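Local coordinates for protein computational Design of Enzyme (Synthetic construct, PDB 3TP4) that is a computationally designed enzyme on a glycoside hydrolase family 26 barrel scaffold, probably built to present an activated serine in a Ser-His-Glu catalytic triad, at residues G35-T40 against Y318-E323; F67-S72 against G106-G111; V395-T400 against L427-P432; V402-V407 against T450-A455. One frame throughout, in Å; residues are numbered along the deposited sequence.

Interaction 1 of 4, residues G35-T40 against Y318-E323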
# COMPACT_ATOMS: atom_id res chain seq x y z
N GLY A 35 -5.76 -11.01 8.79
CA GLY A 35 -4.41 -10.51 9.01
C GLY A 35 -4.26 -9.80 10.34
O GLY A 35 -5.23 -9.27 10.90
N HIS A 36 -3.03 -9.79 10.86
CA HIS A 36 -2.75 -9.13 12.12
C HIS A 36 -1.38 -8.47 12.05
O HIS A 36 -0.42 -9.07 11.56
CB HIS A 36 -2.79 -10.14 13.28
CG HIS A 36 -2.67 -9.52 14.64
ND1 HIS A 36 -1.95 -10.11 15.66
CD2 HIS A 36 -3.18 -8.37 15.15
CE1 HIS A 36 -2.01 -9.35 16.74
NE2 HIS A 36 -2.75 -8.29 16.46
N HIS A 37 -1.32 -7.23 12.52
CA HIS A 37 -0.10 -6.41 12.45
C HIS A 37 0.88 -6.76 13.57
O HIS A 37 0.49 -6.84 14.74
CB HIS A 37 -0.47 -4.93 12.52
CG HIS A 37 0.54 -4.02 11.88
ND1 HIS A 37 0.62 -3.84 10.52
CD2 HIS A 37 1.51 -3.25 12.42
CE1 HIS A 37 1.60 -3.00 10.24
NE2 HIS A 37 2.15 -2.62 11.38
N GLY A 38 2.13 -6.99 13.19
CA GLY A 38 3.18 -7.33 14.13
C GLY A 38 2.80 -8.54 14.96
O GLY A 38 2.96 -8.56 16.18
N THR A 39 2.28 -9.57 14.29
CA THR A 39 1.56 -10.61 15.01
C THR A 39 2.49 -11.50 15.82
O THR A 39 2.08 -12.04 16.85
CB THR A 39 0.66 -11.44 14.08
OG1 THR A 39 -0.27 -12.19 14.88
CG2 THR A 39 1.47 -12.39 13.22
N THR A 40 3.73 -11.66 15.36
CA THR A 40 4.73 -12.45 16.08
C THR A 40 5.78 -11.57 16.76
O THR A 40 6.77 -12.08 17.27
CB THR A 40 5.46 -13.47 15.17
OG1 THR A 40 6.07 -12.79 14.07
CG2 THR A 40 4.50 -14.54 14.65
N TYR A 318 -8.50 -10.03 1.82
CA TYR A 318 -8.04 -10.11 3.21
C TYR A 318 -8.52 -8.93 4.04
O TYR A 318 -9.05 -7.95 3.51
CB TYR A 318 -6.51 -10.27 3.29
CG TYR A 318 -5.68 -9.13 2.69
CD1 TYR A 318 -5.24 -9.20 1.36
CD2 TYR A 318 -5.29 -8.03 3.45
CE1 TYR A 318 -4.47 -8.19 0.80
CE2 TYR A 318 -4.50 -6.99 2.89
CZ TYR A 318 -4.09 -7.09 1.57
OH TYR A 318 -3.34 -6.08 0.99
N MSE A 319 -8.36 -9.06 5.35
CA MSE A 319 -8.71 -7.98 6.28
C MSE A 319 -7.77 -8.06 7.48
O MSE A 319 -7.74 -9.06 8.19
CB MSE A 319 -10.16 -8.13 6.73
CG MSE A 319 -10.45 -9.44 7.42
SE MSE A 319 -12.37 -9.75 7.56
CE MSE A 319 -12.87 -8.24 8.71
N GLU A 320 -7.00 -7.00 7.69
CA GLU A 320 -5.95 -6.98 8.69
C GLU A 320 -6.33 -6.05 9.84
O GLU A 320 -6.78 -4.92 9.60
CB GLU A 320 -4.62 -6.53 8.07
CG GLU A 320 -3.45 -6.58 9.06
CD GLU A 320 -2.23 -5.79 8.58
OE1 GLU A 320 -2.03 -5.65 7.35
OE2 GLU A 320 -1.45 -5.33 9.44
N THR A 321 -6.16 -6.50 11.08
CA THR A 321 -6.42 -5.64 12.23
C THR A 321 -5.12 -5.29 12.95
O THR A 321 -4.06 -5.83 12.63
CB THR A 321 -7.46 -6.25 13.21
OG1 THR A 321 -8.08 -5.21 13.98
CG2 THR A 321 -6.80 -7.25 14.15
N GLY A 322 -5.21 -4.40 13.93
CA GLY A 322 -4.03 -3.72 14.45
C GLY A 322 -3.14 -4.48 15.42
O GLY A 322 -3.45 -5.58 15.88
N GLU A 323 -2.02 -3.84 15.77
CA GLU A 323 -1.00 -4.46 16.61
C GLU A 323 -1.44 -4.64 18.07
O GLU A 323 -2.12 -3.79 18.64
CB GLU A 323 0.28 -3.62 16.54
CG GLU A 323 1.52 -4.29 17.14
CD GLU A 323 2.81 -3.58 16.75
OE1 GLU A 323 2.75 -2.37 16.46
OE2 GLU A 323 3.88 -4.23 16.73
O HOH W 1 0.22 -3.86 7.39
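H37 and E320 carry this contact, with their flat groups nearly coplanar: the imidazole and carboxylate planes differ by only 8°. The two residues reach each other obliquely, both with CG anti to the backbone N (chi1 -155° for H37, -177° for E320), and the extended glutamate chain brings OE2 to the ring edge. There H37 ND1 donates to E320 OE2 at 2.8 Å, with the acceptor in the ring plane and met nearly along its C-O axis. The other oxygen, E320 OE1, takes a hydrogen bond from a water 2.9 Å away, which accepts weakly from H37 ND1, so OE1 reaches the same N-H through the water. Across the ring, H37 NE2 is hydrogen-bonded to S70 OG. Beneath this pair the backbones run parallel: G35 N donates to M319 O (2.8 Å), T321 N to G35 O (2.9 Å) and H37 N to T321 O (3.1 Å). G35 has no side chain, and a CB there would crowd E320 CB; E320 CG packs over G35 C at 3.6 Å. Replacing E320 by an alanine removes the carboxylate that accepts the hydrogen bond from ND1, and would probably leave the H37 ring less firmly oriented and less polarised toward S70. On the opposite face, H36 ND1 and T39 OG1 share a hydrogen bond of 2.8 Å, which fixes that second ring. Adjacent parallel strands bearing a His-carboxylate pair at their C-terminal ends, with a serine hydroxyl on NE2, are consistent with the designed Ser-His-Glu charge relay at the mouth of a TIM barrel.

Interaction 2 of 4, residues F67-S72 against G106-G111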
# COMPACT_ATOMS: atom_id res chain seq x y z
N PHE A 67 0.36 -11.65 7.69
CA PHE A 67 1.23 -11.07 8.71
C PHE A 67 1.56 -9.65 8.27
O PHE A 67 2.23 -9.46 7.25
CB PHE A 67 2.55 -11.86 8.81
CG PHE A 67 2.42 -13.23 9.47
CD1 PHE A 67 1.57 -14.20 8.96
CD2 PHE A 67 3.20 -13.55 10.57
CE1 PHE A 67 1.47 -15.46 9.55
CE2 PHE A 67 3.11 -14.81 11.17
CZ PHE A 67 2.25 -15.76 10.66
N GLY A 68 1.10 -8.65 9.01
CA GLY A 68 1.37 -7.27 8.65
C GLY A 68 2.57 -6.70 9.41
O GLY A 68 2.84 -7.11 10.53
N TRP A 69 3.27 -5.75 8.79
CA TRP A 69 4.45 -5.12 9.38
C TRP A 69 4.57 -3.67 8.91
O TRP A 69 4.09 -3.33 7.83
CB TRP A 69 5.71 -5.82 8.92
CG TRP A 69 5.69 -7.28 8.94
CD1 TRP A 69 5.54 -8.11 7.88
CD2 TRP A 69 5.88 -8.11 10.08
NE1 TRP A 69 5.61 -9.41 8.28
CE2 TRP A 69 5.83 -9.44 9.63
CE3 TRP A 69 6.09 -7.86 11.44
CZ2 TRP A 69 5.96 -10.53 10.50
CZ3 TRP A 69 6.23 -8.94 12.30
CH2 TRP A 69 6.16 -10.26 11.83
N SER A 70 5.22 -2.82 9.70
CA SER A 70 5.47 -1.43 9.29
C SER A 70 6.94 -1.24 8.94
O SER A 70 7.80 -1.86 9.55
CB SER A 70 5.08 -0.47 10.40
OG SER A 70 3.70 -0.52 10.67
N THR A 71 7.24 -0.38 7.97
CA THR A 71 8.64 -0.08 7.65
C THR A 71 9.33 0.60 8.83
O THR A 71 10.55 0.65 8.91
CB THR A 71 8.77 0.80 6.41
OG1 THR A 71 8.03 2.01 6.61
CG2 THR A 71 8.26 0.07 5.17
N SER A 72 8.51 1.11 9.74
CA SER A 72 8.94 1.62 11.03
C SER A 72 9.96 0.71 11.74
O SER A 72 10.78 1.17 12.53
CB SER A 72 7.71 1.78 11.92
OG SER A 72 7.93 2.75 12.92
N GLY A 106 2.02 -18.03 6.18
CA GLY A 106 1.30 -16.78 6.03
C GLY A 106 1.73 -15.95 4.82
O GLY A 106 2.76 -16.24 4.20
N VAL A 107 0.93 -14.93 4.51
CA VAL A 107 1.26 -13.95 3.46
C VAL A 107 1.70 -12.64 4.13
O VAL A 107 1.09 -12.19 5.10
CB VAL A 107 0.03 -13.68 2.54
CG1 VAL A 107 0.30 -12.51 1.57
CG2 VAL A 107 -0.34 -14.95 1.76
N ASN A 108 2.77 -12.05 3.63
CA ASN A 108 3.33 -10.86 4.25
C ASN A 108 2.88 -9.56 3.60
O ASN A 108 2.90 -9.43 2.37
CB ASN A 108 4.87 -10.92 4.24
CG ASN A 108 5.42 -11.91 5.26
OD1 ASN A 108 5.55 -11.60 6.44
ND2 ASN A 108 5.77 -13.11 4.79
N THR A 109 2.48 -8.60 4.42
CA THR A 109 2.26 -7.25 3.94
C THR A 109 3.09 -6.25 4.74
O THR A 109 3.21 -6.37 5.96
CB THR A 109 0.78 -6.85 3.99
OG1 THR A 109 0.62 -5.54 3.42
CG2 THR A 109 0.29 -6.83 5.43
N VAL A 110 3.68 -5.29 4.04
CA VAL A 110 4.55 -4.28 4.63
C VAL A 110 4.06 -2.91 4.20
O VAL A 110 3.93 -2.63 3.00
CB VAL A 110 6.01 -4.45 4.17
CG1 VAL A 110 6.83 -3.22 4.55
CG2 VAL A 110 6.63 -5.75 4.75
N GLY A 111 3.79 -2.04 5.17
CA GLY A 111 3.23 -0.73 4.89
C GLY A 111 4.18 0.36 5.35
O GLY A 111 4.87 0.21 6.35
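The W69 indole has F67 C 4.0 Å above one face, offset toward the rim, and N108 at its edge. There W69 NE1 donates to N108 OD1 at 2.9 Å; the N-H points almost straight at the acceptor (172°), in the ring plane and on a lone pair of the amide oxygen. Ring and amide planes lie 19° apart, so the two groups form a nearly flat pair across the strands. The F67 ring turns an edge to V107 O, while its CE1 reaches G106 CA at 3.8 Å, where a side chain on G106 would collide with it. On the other face, T109 CG2 sits 3.4 Å from G68 CA, a close fit permitted by the missing G68 side chain. Parallel pairing is regular from F67 N donating to V107 O (2.7 Å) through to T71 N donating to G111 O (2.9 Å). Strands 66-70 and 107-113 are joined by helix 87-104 in a beta-alpha-beta unit, and that helix covers the face of F67, W69 and N108: F94 meets W69 edge-to-face, and A101 touches F67 and N108. In the barrel sheet, strands 32-37 (H36 and G38 bonding G68) and 168-174 (V169 bonding N108 and V110) flank the pair.

Interaction 3 of 4, residues V395-T400 against L427-P432; sequences VRVGGT and LWWTAP
V395 and W429 form an antiparallel hydrogen-bonded pair, with V395 N donating to W429 O at 2.8 Å and W429 N donating to V395 O at 2.9 Å. Beyond this pair the chains separate, and water continues the link: one water accepts from V397 N and donates to L427 O (2.7 Å), while a second accepts from W429 NE1 (2.9 Å) and donates to V397 O. R396 bends at chi2 (52°) and lays its guanidinium across the L427 side chain at about a right angle. L427 CD1 sits 3.5 Å above one face of that group, toward its rim. From the rim itself R396 NH1 donates to L427 O at 3.1 Å, in the carbonyl plane and on a lone pair, so this oxygen is held by an arginine and a water together. The other methyl, L427 CD2, covers one face of the W428 indole, whose edge lies against V395 O and R396 CB (W428 CD1 to R396 CB, 3.9 Å). R396 NH2 makes a salt bridge with D206 of helix 190-207, and L427 touches F199 and V207 of the same helix. The chemistry therefore implies a mixed seam, charged at R396 and apolar at L427, by which the Ig-like domain leans on the barrel domain.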
# COMPACT_ATOMS: atom_id res chain seq x y z
N VAL A 395 9.60 14.45 -17.02
CA VAL A 395 8.60 13.53 -17.52
C VAL A 395 9.13 12.10 -17.49
O VAL A 395 10.25 11.82 -17.95
CB VAL A 395 8.19 13.88 -18.96
CG1 VAL A 395 7.17 12.85 -19.48
CG2 VAL A 395 7.60 15.31 -19.04
N ARG A 396 8.31 11.21 -16.95
CA ARG A 396 8.58 9.77 -16.96
C ARG A 396 7.74 9.11 -18.06
O ARG A 396 6.51 9.23 -18.08
CB ARG A 396 8.26 9.17 -15.59
CG ARG A 396 8.35 7.64 -15.48
CD ARG A 396 9.67 7.11 -15.97
NE ARG A 396 9.75 5.65 -15.88
CZ ARG A 396 10.80 4.93 -16.26
NH1 ARG A 396 11.88 5.53 -16.77
NH2 ARG A 396 10.78 3.62 -16.13
N VAL A 397 8.40 8.43 -18.99
CA VAL A 397 7.69 7.59 -19.94
C VAL A 397 8.15 6.17 -19.71
O VAL A 397 9.33 5.86 -19.90
CB VAL A 397 8.00 7.98 -21.39
CG1 VAL A 397 7.05 7.26 -22.34
CG2 VAL A 397 7.90 9.49 -21.57
N GLY A 398 7.24 5.30 -19.30
CA GLY A 398 7.58 3.92 -19.01
C GLY A 398 6.90 2.90 -19.91
O GLY A 398 5.86 3.16 -20.52
N GLY A 399 7.50 1.72 -19.99
CA GLY A 399 6.88 0.61 -20.66
C GLY A 399 6.97 0.63 -22.18
O GLY A 399 6.33 -0.18 -22.84
N THR A 400 7.75 1.54 -22.74
CA THR A 400 7.97 1.53 -24.19
C THR A 400 9.28 2.24 -24.50
O THR A 400 9.78 2.96 -23.64
CB THR A 400 6.80 2.23 -24.95
OG1 THR A 400 7.06 2.24 -26.36
CG2 THR A 400 6.62 3.67 -24.46
N LEU A 427 16.10 8.02 -15.68
CA LEU A 427 14.69 7.92 -15.30
C LEU A 427 13.77 8.90 -16.05
O LEU A 427 12.68 8.52 -16.50
CB LEU A 427 14.57 8.14 -13.79
CG LEU A 427 13.25 7.74 -13.14
CD1 LEU A 427 12.91 6.28 -13.41
CD2 LEU A 427 13.29 8.00 -11.64
N TRP A 428 14.21 10.14 -16.20
CA TRP A 428 13.34 11.20 -16.74
C TRP A 428 13.88 11.90 -17.98
O TRP A 428 15.09 12.03 -18.18
CB TRP A 428 13.11 12.29 -15.69
CG TRP A 428 12.44 11.86 -14.41
CD1 TRP A 428 11.19 11.34 -14.26
CD2 TRP A 428 12.99 11.97 -13.08
NE1 TRP A 428 10.92 11.10 -12.92
CE2 TRP A 428 12.02 11.48 -12.19
CE3 TRP A 428 14.22 12.41 -12.58
CZ2 TRP A 428 12.23 11.42 -10.81
CZ3 TRP A 428 14.43 12.36 -11.20
CH2 TRP A 428 13.44 11.86 -10.34
N TRP A 429 12.94 12.39 -18.79
CA TRP A 429 13.19 13.36 -19.84
C TRP A 429 12.96 14.71 -19.19
O TRP A 429 11.96 14.88 -18.49
CB TRP A 429 12.18 13.16 -20.99
CG TRP A 429 12.44 11.91 -21.77
CD1 TRP A 429 12.15 10.63 -21.40
CD2 TRP A 429 13.03 11.82 -23.08
NE1 TRP A 429 12.53 9.75 -22.39
CE2 TRP A 429 13.07 10.45 -23.43
CE3 TRP A 429 13.54 12.76 -23.98
CZ2 TRP A 429 13.60 10.01 -24.63
CZ3 TRP A 429 14.06 12.32 -25.17
CH2 TRP A 429 14.09 10.95 -25.49
N THR A 430 13.89 15.64 -19.36
CA THR A 430 13.83 16.90 -18.62
C THR A 430 14.14 18.12 -19.48
O THR A 430 14.74 17.99 -20.54
CB THR A 430 14.78 16.91 -17.38
OG1 THR A 430 16.15 17.06 -17.81
CG2 THR A 430 14.63 15.65 -16.60
N ALA A 431 13.72 19.29 -19.00
CA ALA A 431 14.07 20.57 -19.59
C ALA A 431 13.83 21.65 -18.54
O ALA A 431 12.98 21.48 -17.66
CB ALA A 431 13.21 20.85 -20.83
N PRO A 432 14.57 22.75 -18.63
CA PRO A 432 14.31 23.87 -17.71
C PRO A 432 13.04 24.60 -18.15
O PRO A 432 12.74 24.62 -19.33
CB PRO A 432 15.53 24.77 -17.91
CG PRO A 432 15.96 24.50 -19.34
CD PRO A 432 15.67 23.04 -19.57
O HOH W 2 11.28 8.40 -18.86
O HOH W 3 12.08 7.09 -21.20

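Interaction 4 of 4, residues V402-V407 against T450-A455; sequences VQSVTV and TATTAA
An Ig-like beta sheet with a classic beta bulge frames this contact: Q403 and S404 together face T452, and the register slips by one between V402 and S404. At the bulge Q403 N donates to T452 O (2.8 Å) and T452 N to S404 O (2.9 Å); beyond it the ladder is regular, T406 and T450 being bonded both ways (T450 N to T406 O, 2.8 Å, 172°). The face bearing V402, V405, A451 and T453 is the better buried and mostly apolar: V405 CG2 meets A451 CB at 4.0 Å, and V397 of strand 391-398 touches V402, V405 and A451. T453 adds its CG2 methyl, side by side with V402 CG2 at 4.2 Å. The other face is more open to solvent; S404, T406, T450 and T452 are partly exposed and touch through a few hydroxyl and CB atoms, such as S404 OG to T452 CB at 3.5 Å. At the exposed bulge Q403, bent at chi2, crosses T452 obliquely and brings NE2 to 3.5 Å from T453 C. Replacing T453 by an alanine removes both CG2 and OG1, and would probably loosen the packing on V402 as well as the turn that follows. In that ST turn T453 OG1, also bonded to G456 O, accepts from A455 N at 2.9 Å.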
# COMPACT_ATOMS: atom_id res chain seq x y z
N VAL A 402 11.36 5.20 -26.27
CA VAL A 402 10.97 6.59 -26.48
C VAL A 402 11.96 7.30 -27.37
O VAL A 402 13.16 7.26 -27.09
CB VAL A 402 10.90 7.35 -25.14
CG1 VAL A 402 10.38 8.76 -25.37
CG2 VAL A 402 10.03 6.60 -24.14
N GLN A 403 11.49 7.99 -28.40
CA GLN A 403 12.40 8.72 -29.28
C GLN A 403 12.51 10.18 -28.89
O GLN A 403 13.58 10.77 -29.03
CB GLN A 403 12.01 8.62 -30.76
CG GLN A 403 11.88 7.20 -31.28
CD GLN A 403 10.58 7.00 -32.04
OE1 GLN A 403 10.42 7.49 -33.16
NE2 GLN A 403 9.63 6.28 -31.42
N SER A 404 11.42 10.77 -28.43
CA SER A 404 11.45 12.19 -28.09
C SER A 404 10.27 12.54 -27.22
O SER A 404 9.27 11.82 -27.18
CB SER A 404 11.45 13.04 -29.36
OG SER A 404 10.20 12.94 -30.03
N VAL A 405 10.39 13.66 -26.51
CA VAL A 405 9.33 14.16 -25.66
C VAL A 405 9.38 15.67 -25.78
O VAL A 405 10.44 16.29 -25.63
CB VAL A 405 9.52 13.77 -24.18
CG1 VAL A 405 8.36 14.28 -23.33
CG2 VAL A 405 9.67 12.24 -24.01
N THR A 406 8.24 16.27 -26.07
CA THR A 406 8.13 17.72 -26.11
C THR A 406 7.08 18.13 -25.10
O THR A 406 6.19 17.35 -24.74
CB THR A 406 7.71 18.22 -27.51
OG1 THR A 406 6.47 17.61 -27.87
CG2 THR A 406 8.78 17.86 -28.56
N VAL A 407 7.21 19.34 -24.58
CA VAL A 407 6.26 19.83 -23.61
C VAL A 407 5.73 21.14 -24.13
O VAL A 407 6.48 21.97 -24.66
CB VAL A 407 6.92 20.01 -22.22
CG1 VAL A 407 6.06 20.90 -21.31
CG2 VAL A 407 7.14 18.65 -21.55
N THR A 450 4.13 15.39 -24.55
CA THR A 450 3.82 14.52 -25.67
C THR A 450 5.04 13.68 -26.01
O THR A 450 6.07 14.19 -26.47
CB THR A 450 3.37 15.34 -26.89
OG1 THR A 450 2.25 16.14 -26.51
CG2 THR A 450 2.99 14.43 -28.06
N ALA A 451 4.93 12.37 -25.78
CA ALA A 451 6.02 11.45 -26.05
C ALA A 451 5.81 10.70 -27.36
O ALA A 451 4.73 10.15 -27.60
CB ALA A 451 6.17 10.48 -24.89
N THR A 452 6.84 10.68 -28.20
CA THR A 452 6.83 9.89 -29.42
C THR A 452 7.53 8.57 -29.14
O THR A 452 8.74 8.53 -28.85
CB THR A 452 7.54 10.65 -30.54
OG1 THR A 452 6.82 11.85 -30.82
CG2 THR A 452 7.65 9.81 -31.82
N THR A 453 6.77 7.48 -29.19
CA THR A 453 7.25 6.18 -28.73
C THR A 453 6.90 5.00 -29.64
O THR A 453 6.10 5.12 -30.57
CB THR A 453 6.71 5.86 -27.32
OG1 THR A 453 5.42 5.23 -27.42
CG2 THR A 453 6.59 7.12 -26.48
N ALA A 454 7.50 3.85 -29.32
CA ALA A 454 7.25 2.61 -30.03
C ALA A 454 5.82 2.11 -29.83
O ALA A 454 5.34 1.25 -30.58
CB ALA A 454 8.26 1.54 -29.61
N ALA A 455 5.14 2.66 -28.83
CA ALA A 455 3.74 2.32 -28.56
C ALA A 455 2.80 3.39 -29.11
O ALA A 455 1.59 3.38 -28.83
CB ALA A 455 3.52 2.13 -27.06

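In the fold
Interactions 1 and 2 adjoin and together probably form the designed site: their centres are 8 Å apart, and strand 32-37 lies between strands 318-321 and 66-70 in the barrel sheet. H37 NE2 to S70 OG, 2.7 Å, joins them and would complete the Ser-His-Glu triad, while G38 N to G68 O, 2.8 Å, continues the pairing just past the end of strand 32-37. Interactions 3 and 4, with centres 9 Å apart, share the Ig-like sheet; their segments alternate along the chain, and the W429 indole packs on the other contact (W429 CZ2 to V402 CG1, 3.5 Å). The closest approach between the pairs, interaction 2 to interaction 3, is about 19 Å between nearest atoms.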